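Local coordinates for protein VirX1 (Cyanophage Syn10, PDB 6QGM) that iodinates a diverse range of substrates, as a marine viral halogenase of the tryptophan halogenase family that probably depends on a flavin cofactor, at residues G51-F56 with T163-D168; Y75-R80 with M267-D272; V91-F96 with S136-A141; A141-L146 with E510-L515. One frame throughout, in Å; residues are numbered along the deposited sequence.

Overall arrangement
From the N terminus, residues 51-56 open interaction 1, which closes at strand 164-168 and joins a helix to the small three-stranded sheet. Residues 75-80 start interaction 2 inside that loop but pair with 267-272, so the two contacts cross; Thr-271 bonds to His-166 where they meet. Interaction 3, 91-96 with 136-141, is nested inside both loops and sets helix 137-143 on the outermost strand of the seven-stranded sheet. Interaction 4 begins at Ala-141, where interaction 3 has just closed, and runs to 510-515. It crosses interactions 1 and 2 and brings the end of helix 494-512 back to the early part of the chain.

Interaction 1. Residues G51-F56 with T163-D168; sequences GHFNKF and TAYHID
Three flat groups carry this contact: the rings of Phe-53 and Tyr-165 and the amide of Asn-54. Tyr-165 CD1 comes in at the edge of the Phe-53 ring, close to its plane, 3.7 Å from Phe-53 CD2. The two planes are turned 65° apart with their centroids 6.0 Å from each other, so the pair is oblique. At the edge of the tyrosine ring sits Asn-54 OD1, 3.3 Å from Tyr-165 CE1. The hydroxyl beyond it is bonded to Asp-64, and Trp-67 meets the tyrosine ring edge-to-face.

The amide of Asn-54 is held by two carbonyls, both near its own plane. Asn-54 ND2 gives one N-H to Gly-51 O at 3.0 Å, in the carbonyl plane and on a lone pair, and that oxygen also takes the backbone N of Asn-54. Asn-54 ND2 gives its other N-H to Thr-163 O at 3.2 Å, where the donor stands well above the carbonyl plane. Two bonds of this kind fix the rotation of the amide and tie Gly-51 to Thr-163, just ahead of strand 164-168. Phe-53 CG lies anti to the backbone N (chi1 -167°), which sends the ring toward the strand, where CZ meets Ile-167 CD1 tip to tip at 4.0 Å.

Helix 52-59 crosses strand 164-168 nearly at right angles, with the local axes 83° apart. That strand is the middle one of an antiparallel sheet, flanked by 46-48 and 74-76. Phe-53 also meets the Phe-172 ring and touches His-363 of helix 360-373, so this buried layer lies between the small sheet and the neighbouring helices.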
# COMPACT_ATOMS: atom_id res chain seq x y z
N GLY B 51 -1.73 -25.97 9.93
CA GLY B 51 -2.47 -25.43 11.08
C GLY B 51 -3.92 -25.14 10.73
O GLY B 51 -4.79 -25.53 11.52
N HIS B 52 -4.16 -24.52 9.58
CA HIS B 52 -5.49 -24.15 9.02
C HIS B 52 -6.51 -25.28 9.27
O HIS B 52 -7.67 -24.99 9.59
CB HIS B 52 -5.38 -23.86 7.50
CG HIS B 52 -5.18 -22.44 7.05
ND1 HIS B 52 -3.96 -21.77 7.17
CD2 HIS B 52 -6.03 -21.58 6.43
CE1 HIS B 52 -4.08 -20.54 6.69
NE2 HIS B 52 -5.35 -20.40 6.24
N PHE B 53 -6.07 -26.53 9.10
CA PHE B 53 -6.88 -27.77 9.22
C PHE B 53 -7.52 -27.87 10.61
O PHE B 53 -8.63 -28.44 10.71
CB PHE B 53 -6.01 -28.99 8.96
CG PHE B 53 -6.74 -30.29 8.75
CD1 PHE B 53 -7.61 -30.46 7.68
CD2 PHE B 53 -6.54 -31.37 9.59
CE1 PHE B 53 -8.26 -31.67 7.47
CE2 PHE B 53 -7.21 -32.57 9.40
CZ PHE B 53 -8.06 -32.72 8.33
N ASN B 54 -6.84 -27.36 11.64
CA ASN B 54 -7.33 -27.38 13.04
C ASN B 54 -8.65 -26.59 13.12
O ASN B 54 -9.59 -27.06 13.82
CB ASN B 54 -6.27 -26.91 14.03
CG ASN B 54 -5.12 -27.87 14.22
OD1 ASN B 54 -5.26 -28.89 14.91
ND2 ASN B 54 -3.97 -27.55 13.64
N LYS B 55 -8.75 -25.45 12.42
CA LYS B 55 -9.97 -24.61 12.38
C LYS B 55 -11.14 -25.44 11.83
O LYS B 55 -12.24 -25.37 12.40
CB LYS B 55 -9.78 -23.37 11.50
CG LYS B 55 -10.91 -22.36 11.47
CD LYS B 55 -11.00 -21.63 10.14
CE LYS B 55 -11.84 -20.39 10.28
NZ LYS B 55 -11.48 -19.38 9.26
N PHE B 56 -10.90 -26.17 10.73
CA PHE B 56 -11.90 -27.06 10.09
C PHE B 56 -12.35 -28.09 11.13
O PHE B 56 -13.57 -28.22 11.37
CB PHE B 56 -11.33 -27.70 8.82
CG PHE B 56 -12.30 -28.59 8.08
CD1 PHE B 56 -13.20 -28.05 7.18
CD2 PHE B 56 -12.34 -29.95 8.33
CE1 PHE B 56 -14.13 -28.86 6.55
CE2 PHE B 56 -13.26 -30.76 7.68
CZ PHE B 56 -14.15 -30.21 6.79
N THR B 163 -0.03 -28.23 16.48
CA THR B 163 0.15 -29.59 15.93
C THR B 163 -0.91 -29.81 14.86
O THR B 163 -2.10 -29.66 15.18
CB THR B 163 0.11 -30.67 17.01
OG1 THR B 163 1.00 -30.31 18.07
CG2 THR B 163 0.51 -32.02 16.48
N ALA B 164 -0.47 -30.13 13.64
CA ALA B 164 -1.32 -30.58 12.51
C ALA B 164 -1.17 -32.10 12.36
O ALA B 164 -0.73 -32.75 13.34
CB ALA B 164 -0.93 -29.84 11.25
N TYR B 165 -1.53 -32.67 11.20
CA TYR B 165 -1.83 -34.12 11.04
C TYR B 165 -1.34 -34.63 9.68
O TYR B 165 -1.35 -33.87 8.71
CB TYR B 165 -3.33 -34.36 11.18
CG TYR B 165 -3.95 -33.72 12.40
CD1 TYR B 165 -4.40 -32.41 12.39
CD2 TYR B 165 -4.09 -34.43 13.58
CE1 TYR B 165 -4.97 -31.82 13.51
CE2 TYR B 165 -4.65 -33.85 14.71
CZ TYR B 165 -5.10 -32.55 14.67
OH TYR B 165 -5.66 -31.99 15.78
N HIS B 166 -0.87 -35.87 9.65
CA HIS B 166 -0.76 -36.74 8.44
C HIS B 166 -2.01 -37.62 8.39
O HIS B 166 -2.32 -38.22 9.42
CB HIS B 166 0.52 -37.60 8.49
CG HIS B 166 1.77 -36.81 8.65
ND1 HIS B 166 2.56 -36.90 9.78
CD2 HIS B 166 2.40 -35.95 7.84
CE1 HIS B 166 3.61 -36.13 9.64
NE2 HIS B 166 3.54 -35.54 8.45
N ILE B 167 -2.72 -37.65 7.27
CA ILE B 167 -4.01 -38.39 7.14
C ILE B 167 -4.01 -39.18 5.83
O ILE B 167 -3.34 -38.75 4.86
CB ILE B 167 -5.20 -37.42 7.22
CG1 ILE B 167 -5.30 -36.53 5.98
CG2 ILE B 167 -5.13 -36.58 8.51
CD1 ILE B 167 -6.47 -35.57 6.00
N ASP B 168 -4.73 -40.29 5.81
CA ASP B 168 -5.22 -40.95 4.57
C ASP B 168 -6.49 -40.19 4.19
O ASP B 168 -7.50 -40.32 4.92
CB ASP B 168 -5.44 -42.45 4.82
CG ASP B 168 -6.11 -43.23 3.69
OD1 ASP B 168 -6.91 -42.64 2.94
OD2 ASP B 168 -5.84 -44.43 3.59

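Interaction 2. Residues Y75-R80 with M267-D272; sequences YKNSIR and MHNVTD
A parallel pair of strands, 78-82 beside 270-275, forms the core of this contact within a mixed seven-stranded sheet. Thr-271 straddles Ile-79 in the usual parallel manner. Thr-271 O takes Arg-80 N at 2.9 Å, close to straight (168°), while Thr-271 N gives only a weak bond to Ser-78 O. Just before the strands settle into register, Asn-77 N points almost along the carbonyl of Asn-269, with Asn-77 N to Asn-269 O at 2.7 Å.

On one face of the sheet lie Ile-79 and Thr-271. Lys-76, extended beyond CG, passes obliquely across the threonine, with Lys-76 CE 3.4 Å from Thr-271 OG1, and carries its ammonium on to Thr-49 O and Ser-356 OG, while the threonine hydroxyl is bonded to His-166 NE2.

On the other face, Arg-80 is the most covered residue of the contact and packs over Val-270. Arg-80 CG stands anti to the backbone N, and a bend at chi3 (-62°) folds the guanidinium back over the valine, whose CG2 sits 3.6 Å above one of its faces, toward the rim. NE forms a salt bridge with Glu-93 OE2. Asp-272 uses OD1 against the arginine chain, 3.3 Å from Arg-80 CG, with Arg-80 NE 5.1 Å from Asp-272 OD1, too far for a salt bridge; that oxygen is bonded to Thr-82 OG1. A parallel pair within an otherwise antiparallel sheet, separate from the sheet with the probable Rossmann-type strand-turn-helix, is consistent with the fold of flavin-dependent halogenases.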
# COMPACT_ATOMS: atom_id res chain seq x y z
N TYR B 75 0.49 -37.43 13.88
CA TYR B 75 0.69 -35.99 14.22
C TYR B 75 1.86 -35.43 13.41
O TYR B 75 2.75 -36.19 13.00
CB TYR B 75 0.92 -35.81 15.73
CG TYR B 75 -0.33 -35.89 16.57
CD1 TYR B 75 -1.32 -34.92 16.45
CD2 TYR B 75 -0.51 -36.89 17.50
CE1 TYR B 75 -2.46 -34.96 17.23
CE2 TYR B 75 -1.65 -36.94 18.29
CZ TYR B 75 -2.63 -35.97 18.15
OH TYR B 75 -3.76 -36.00 18.90
N LYS B 76 1.82 -34.12 13.21
CA LYS B 76 2.81 -33.35 12.41
C LYS B 76 3.10 -32.01 13.09
O LYS B 76 2.17 -31.18 13.21
CB LYS B 76 2.25 -33.15 11.01
CG LYS B 76 3.19 -32.45 10.05
CD LYS B 76 2.45 -31.76 8.93
CE LYS B 76 3.33 -30.83 8.14
NZ LYS B 76 2.53 -30.06 7.18
N ASN B 77 4.36 -31.79 13.48
CA ASN B 77 4.79 -30.60 14.27
C ASN B 77 5.63 -29.66 13.40
O ASN B 77 5.84 -28.51 13.84
CB ASN B 77 5.53 -31.05 15.53
CG ASN B 77 4.60 -31.66 16.55
OD1 ASN B 77 4.12 -32.78 16.36
ND2 ASN B 77 4.33 -30.93 17.62
N SER B 78 6.08 -30.09 12.23
CA SER B 78 7.04 -29.35 11.38
C SER B 78 7.04 -29.92 9.95
O SER B 78 6.72 -31.11 9.78
CB SER B 78 8.43 -29.41 11.98
OG SER B 78 9.33 -28.60 11.25
N ILE B 79 7.39 -29.07 8.97
CA ILE B 79 7.89 -29.51 7.63
C ILE B 79 9.41 -29.49 7.70
O ILE B 79 9.99 -28.45 8.04
CB ILE B 79 7.38 -28.62 6.49
CG1 ILE B 79 5.87 -28.40 6.55
CG2 ILE B 79 7.79 -29.21 5.16
CD1 ILE B 79 5.35 -27.48 5.47
N ARG B 80 10.04 -30.61 7.36
CA ARG B 80 11.51 -30.78 7.34
C ARG B 80 11.98 -30.70 5.89
O ARG B 80 11.35 -31.32 5.03
CB ARG B 80 11.87 -32.11 8.00
CG ARG B 80 13.31 -32.54 7.79
CD ARG B 80 13.64 -33.71 8.67
NE ARG B 80 13.50 -33.31 10.06
CZ ARG B 80 13.25 -34.13 11.07
NH1 ARG B 80 13.12 -35.42 10.87
NH2 ARG B 80 13.12 -33.64 12.30
N MET B 267 8.17 -43.48 12.17
CA MET B 267 6.88 -42.74 12.15
C MET B 267 7.10 -41.34 12.71
O MET B 267 6.77 -41.08 13.88
CB MET B 267 5.81 -43.47 12.97
CG MET B 267 4.44 -42.92 12.75
SD MET B 267 3.25 -43.71 13.84
CE MET B 267 3.54 -45.43 13.42
N HIS B 268 7.64 -40.45 11.88
CA HIS B 268 8.11 -39.11 12.29
C HIS B 268 6.93 -38.15 12.48
O HIS B 268 5.97 -38.17 11.70
CB HIS B 268 9.18 -38.59 11.33
CG HIS B 268 10.47 -39.33 11.47
ND1 HIS B 268 11.40 -39.38 10.48
CD2 HIS B 268 10.96 -40.07 12.49
CE1 HIS B 268 12.42 -40.11 10.88
NE2 HIS B 268 12.17 -40.54 12.10
N ASN B 269 7.04 -37.42 13.59
CA ASN B 269 6.50 -36.08 13.91
C ASN B 269 6.45 -35.07 12.74
O ASN B 269 5.98 -33.95 13.01
CB ASN B 269 7.45 -35.49 14.96
CG ASN B 269 6.74 -34.91 16.14
OD1 ASN B 269 5.51 -34.81 16.14
ND2 ASN B 269 7.50 -34.53 17.15
N VAL B 270 6.98 -35.37 11.54
CA VAL B 270 7.17 -34.34 10.47
C VAL B 270 6.88 -34.90 9.07
O VAL B 270 7.02 -36.12 8.86
CB VAL B 270 8.59 -33.74 10.49
CG1 VAL B 270 8.97 -33.23 11.87
CG2 VAL B 270 9.63 -34.72 9.97
N THR B 271 6.49 -34.01 8.14
CA THR B 271 6.55 -34.22 6.68
C THR B 271 7.95 -33.83 6.20
O THR B 271 8.30 -32.64 6.33
CB THR B 271 5.46 -33.43 5.93
OG1 THR B 271 4.17 -33.67 6.50
CG2 THR B 271 5.37 -33.80 4.47
N ASP B 272 8.75 -34.79 5.74
CA ASP B 272 10.10 -34.55 5.15
C ASP B 272 9.93 -34.28 3.66
O ASP B 272 9.17 -35.00 2.99
CB ASP B 272 11.08 -35.69 5.37
CG ASP B 272 12.50 -35.40 4.88
OD1 ASP B 272 12.96 -34.27 5.06
OD2 ASP B 272 13.13 -36.33 4.34

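Interaction 3. Residues V91-F96 with S136-A141; sequences VFEYPF and SNTYLA
Here a helix packs on a sheet: helix 137-143 lies over one face of the seven-stranded sheet at strand 91-95, its outermost strand within this chain. The two cross steeply, their short axes 122° apart. Pro-95 is the strand's nearest point, lying side by side with Thr-138 and pointing the same way. With Thr-138 OG1 anti to the carbonyl carbon, the hydroxyl comes to 3.3 Å from Pro-95 CG while bonding to Asn-135 O in the loop before the helix.

Glu-93 starts toward the helix but bends hard at chi2 (-92°), which turns the carboxylate along the sheet. Glu-93 OE1 rests 4.1 Å from Ala-141 CB and is bonded to Ser-78 OG. The other carboxylate oxygen is also satisfied, so the bent chain stays in place in a buried setting.

Asn-137 has CG anti to the backbone N, which carries its amide past the proline to the end of the strand. Its OD1 takes Asn-77 ND2, and its ND2 serves Asp-162 O as well as the strand. The bond to the strand is nearly straight: Asn-137 ND2 to Phe-96 O spans 2.9 Å at 173°, in the amide plane but with the donor above the carbonyl plane.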
# COMPACT_ATOMS: atom_id res chain seq x y z
N VAL B 91 19.72 -30.30 6.66
CA VAL B 91 18.29 -30.29 7.10
C VAL B 91 17.98 -28.94 7.76
O VAL B 91 18.83 -28.40 8.45
CB VAL B 91 18.01 -31.45 8.06
CG1 VAL B 91 16.54 -31.51 8.43
CG2 VAL B 91 18.47 -32.78 7.49
N PHE B 92 16.78 -28.44 7.54
CA PHE B 92 16.21 -27.31 8.30
C PHE B 92 14.70 -27.53 8.42
O PHE B 92 14.14 -28.31 7.64
CB PHE B 92 16.61 -25.98 7.67
CG PHE B 92 16.12 -25.71 6.27
CD1 PHE B 92 14.92 -25.06 6.05
CD2 PHE B 92 16.91 -26.02 5.17
CE1 PHE B 92 14.48 -24.77 4.76
CE2 PHE B 92 16.47 -25.72 3.89
CZ PHE B 92 15.26 -25.11 3.69
N GLU B 93 14.09 -26.90 9.42
CA GLU B 93 12.66 -27.07 9.72
C GLU B 93 11.93 -25.76 9.46
O GLU B 93 12.55 -24.67 9.57
CB GLU B 93 12.48 -27.53 11.17
CG GLU B 93 13.40 -28.66 11.58
CD GLU B 93 12.89 -30.08 11.40
OE1 GLU B 93 11.67 -30.27 11.11
OE2 GLU B 93 13.72 -31.02 11.57
N TYR B 94 10.66 -25.89 9.05
CA TYR B 94 9.59 -24.88 9.24
C TYR B 94 8.62 -25.49 10.25
O TYR B 94 7.71 -26.21 9.87
CB TYR B 94 8.91 -24.55 7.91
CG TYR B 94 7.84 -23.49 7.98
CD1 TYR B 94 7.79 -22.60 9.04
CD2 TYR B 94 6.88 -23.36 6.98
CE1 TYR B 94 6.83 -21.61 9.11
CE2 TYR B 94 5.92 -22.36 7.03
CZ TYR B 94 5.88 -21.49 8.11
OH TYR B 94 4.95 -20.50 8.20
N PRO B 95 8.84 -25.26 11.57
CA PRO B 95 7.97 -25.80 12.62
C PRO B 95 6.69 -24.97 12.72
O PRO B 95 6.74 -23.83 12.36
CB PRO B 95 8.82 -25.64 13.88
CG PRO B 95 9.59 -24.38 13.61
CD PRO B 95 9.93 -24.45 12.13
N PHE B 96 5.59 -25.55 13.20
CA PHE B 96 4.29 -24.85 13.39
C PHE B 96 4.38 -23.95 14.63
O PHE B 96 4.99 -24.32 15.65
CB PHE B 96 3.14 -25.84 13.50
CG PHE B 96 2.72 -26.41 12.18
CD1 PHE B 96 2.20 -25.59 11.19
CD2 PHE B 96 2.84 -27.77 11.92
CE1 PHE B 96 1.80 -26.11 9.96
CE2 PHE B 96 2.44 -28.29 10.69
CZ PHE B 96 1.94 -27.46 9.70
N SER B 136 10.18 -23.68 19.77
CA SER B 136 10.53 -24.85 20.61
C SER B 136 9.81 -26.09 20.08
O SER B 136 10.25 -27.21 20.37
CB SER B 136 10.21 -24.58 22.08
OG SER B 136 10.89 -23.41 22.54
N ASN B 137 8.74 -25.89 19.30
CA ASN B 137 8.07 -26.98 18.56
C ASN B 137 9.16 -27.73 17.79
O ASN B 137 9.07 -28.95 17.71
CB ASN B 137 6.93 -26.45 17.68
CG ASN B 137 5.88 -27.49 17.36
OD1 ASN B 137 5.98 -28.63 17.82
ND2 ASN B 137 4.87 -27.11 16.59
N THR B 138 10.16 -27.00 17.29
CA THR B 138 11.38 -27.52 16.60
C THR B 138 11.97 -28.72 17.34
O THR B 138 12.34 -29.70 16.67
CB THR B 138 12.44 -26.42 16.48
OG1 THR B 138 11.80 -25.26 15.94
CG2 THR B 138 13.63 -26.82 15.64
N TYR B 139 12.07 -28.66 18.67
CA TYR B 139 12.68 -29.73 19.51
C TYR B 139 11.84 -31.01 19.47
O TYR B 139 12.44 -32.10 19.41
CB TYR B 139 12.82 -29.27 20.97
CG TYR B 139 13.74 -28.09 21.17
CD1 TYR B 139 15.11 -28.26 21.13
CD2 TYR B 139 13.26 -26.83 21.42
CE1 TYR B 139 15.97 -27.19 21.31
CE2 TYR B 139 14.10 -25.76 21.63
CZ TYR B 139 15.47 -25.94 21.58
OH TYR B 139 16.33 -24.89 21.77
N LEU B 140 10.51 -30.89 19.53
CA LEU B 140 9.57 -32.03 19.43
C LEU B 140 9.81 -32.72 18.08
O LEU B 140 10.00 -33.95 18.04
CB LEU B 140 8.12 -31.54 19.54
CG LEU B 140 7.74 -30.87 20.86
CD1 LEU B 140 6.27 -30.42 20.86
CD2 LEU B 140 8.03 -31.79 22.05
N ALA B 141 9.80 -31.93 17.01
CA ALA B 141 10.01 -32.37 15.62
C ALA B 141 11.37 -33.06 15.53
O ALA B 141 11.44 -34.16 14.98
CB ALA B 141 9.92 -31.20 14.68

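Interaction 4. Residues A141-L146 with E510-L515; sequences AEHNRL and EYVKTL
Arg-145 NH1 makes two hydrogen bonds to the backbone. Leu-515 O lies 2.7 Å from Arg-145 NH1, in the guanidinium plane and with the donor in the carbonyl plane. Lys-513 O is 2.8 Å from Arg-145 NH1 but tilted out of the guanidinium plane, and the donor stands far above that carbonyl. Over one face of the guanidinium, 3.2 Å from its plane, sits Lys-513 CA. A bend at chi2 (-55°) folds the arginine over the turn, where Arg-145 CG reaches Val-512 CG1 at 3.8 Å. Val-512 CG1 also lies 3.8 Å from His-143 CB, and Lys-513 runs extended past the imidazole, its CE 3.7 Å from His-143 CD2.

Further out, Arg-145 NE gives a weak bond back to His-143 O, and His-143 ND1 is bonded to Tyr-139 O, which settles the ring. Asn-144, with positive phi, ends helix 137-143 in a Schellman motif and aims the arginine across. On the partner side a type I turn from Val-512 to Leu-515 presents the two carbonyls.

Those two carbonyls of the turn would suit the cationic guanidinium, while Lys-513 NZ, 4.9 Å from His-143 NE2, may disfavour a protonated imidazole.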
# COMPACT_ATOMS: atom_id res chain seq x y z
N ALA B 141 9.80 -31.93 17.01
CA ALA B 141 10.01 -32.37 15.62
C ALA B 141 11.37 -33.06 15.53
O ALA B 141 11.44 -34.16 14.98
CB ALA B 141 9.92 -31.20 14.68
N GLU B 142 12.41 -32.45 16.09
CA GLU B 142 13.82 -32.90 15.93
C GLU B 142 14.05 -34.21 16.67
O GLU B 142 14.73 -35.06 16.09
CB GLU B 142 14.81 -31.82 16.38
CG GLU B 142 15.03 -30.77 15.31
CD GLU B 142 16.24 -29.87 15.47
OE1 GLU B 142 17.17 -30.26 16.18
OE2 GLU B 142 16.27 -28.79 14.84
N HIS B 143 13.50 -34.39 17.87
CA HIS B 143 13.71 -35.61 18.70
C HIS B 143 12.49 -36.54 18.62
O HIS B 143 12.46 -37.51 19.38
CB HIS B 143 14.09 -35.20 20.13
CG HIS B 143 15.36 -34.43 20.16
ND1 HIS B 143 15.40 -33.08 19.93
CD2 HIS B 143 16.63 -34.82 20.35
CE1 HIS B 143 16.64 -32.65 20.00
NE2 HIS B 143 17.41 -33.70 20.29
N ASN B 144 11.54 -36.25 17.72
CA ASN B 144 10.38 -37.14 17.42
C ASN B 144 9.60 -37.41 18.72
O ASN B 144 9.27 -38.59 18.99
CB ASN B 144 10.86 -38.43 16.74
CG ASN B 144 9.74 -39.21 16.10
OD1 ASN B 144 8.87 -38.63 15.44
ND2 ASN B 144 9.76 -40.51 16.32
N ARG B 145 9.31 -36.36 19.48
CA ARG B 145 8.59 -36.44 20.77
C ARG B 145 7.30 -35.64 20.66
O ARG B 145 7.19 -34.82 19.74
CB ARG B 145 9.46 -35.92 21.92
CG ARG B 145 10.87 -36.49 21.93
CD ARG B 145 10.89 -38.00 21.94
NE ARG B 145 12.24 -38.49 22.12
CZ ARG B 145 12.72 -38.98 23.25
NH1 ARG B 145 11.95 -39.13 24.32
NH2 ARG B 145 13.97 -39.37 23.32
N LEU B 146 6.38 -35.86 21.60
CA LEU B 146 5.09 -35.12 21.65
C LEU B 146 4.63 -35.01 23.11
O LEU B 146 4.96 -35.89 23.93
CB LEU B 146 4.09 -35.85 20.76
CG LEU B 146 2.98 -35.00 20.15
CD1 LEU B 146 3.50 -33.70 19.58
CD2 LEU B 146 2.27 -35.78 19.05
N GLU B 510 17.59 -32.28 26.77
CA GLU B 510 17.55 -33.24 27.90
C GLU B 510 16.09 -33.42 28.36
O GLU B 510 15.70 -34.58 28.59
CB GLU B 510 18.46 -32.81 29.05
CG GLU B 510 18.72 -33.94 30.03
CD GLU B 510 19.33 -33.57 31.37
OE1 GLU B 510 19.62 -32.37 31.62
OE2 GLU B 510 19.50 -34.49 32.18
N TYR B 511 15.32 -32.34 28.49
CA TYR B 511 13.92 -32.38 28.97
C TYR B 511 13.05 -33.10 27.92
O TYR B 511 12.22 -33.95 28.29
CB TYR B 511 13.32 -31.00 29.26
CG TYR B 511 11.83 -31.06 29.49
CD1 TYR B 511 11.32 -31.72 30.59
CD2 TYR B 511 10.94 -30.56 28.56
CE1 TYR B 511 9.95 -31.83 30.80
CE2 TYR B 511 9.57 -30.67 28.74
CZ TYR B 511 9.08 -31.32 29.85
OH TYR B 511 7.73 -31.46 30.02
N VAL B 512 13.24 -32.73 26.66
CA VAL B 512 12.45 -33.24 25.50
C VAL B 512 12.67 -34.75 25.38
O VAL B 512 11.71 -35.45 25.01
CB VAL B 512 12.77 -32.46 24.22
CG1 VAL B 512 12.52 -33.27 22.95
CG2 VAL B 512 12.00 -31.15 24.18
N LYS B 513 13.84 -35.25 25.77
CA LYS B 513 14.18 -36.70 25.74
C LYS B 513 13.43 -37.48 26.84
O LYS B 513 13.36 -38.70 26.71
CB LYS B 513 15.70 -36.87 25.83
CG LYS B 513 16.38 -36.50 24.52
CD LYS B 513 17.87 -36.58 24.52
CE LYS B 513 18.42 -36.58 23.11
NZ LYS B 513 19.86 -36.94 23.09
N THR B 514 12.88 -36.81 27.86
CA THR B 514 12.05 -37.46 28.91
C THR B 514 10.60 -37.58 28.42
O THR B 514 9.82 -38.29 29.07
CB THR B 514 12.14 -36.72 30.26
OG1 THR B 514 11.31 -35.55 30.23
CG2 THR B 514 13.56 -36.37 30.64
N LEU B 515 10.24 -36.89 27.33
CA LEU B 515 8.85 -36.88 26.79
C LEU B 515 8.61 -38.17 26.02
O LEU B 515 9.54 -38.79 25.51
CB LEU B 515 8.65 -35.66 25.88
CG LEU B 515 8.65 -34.30 26.59
CD1 LEU B 515 8.61 -33.16 25.57
CD2 LEU B 515 7.47 -34.18 27.56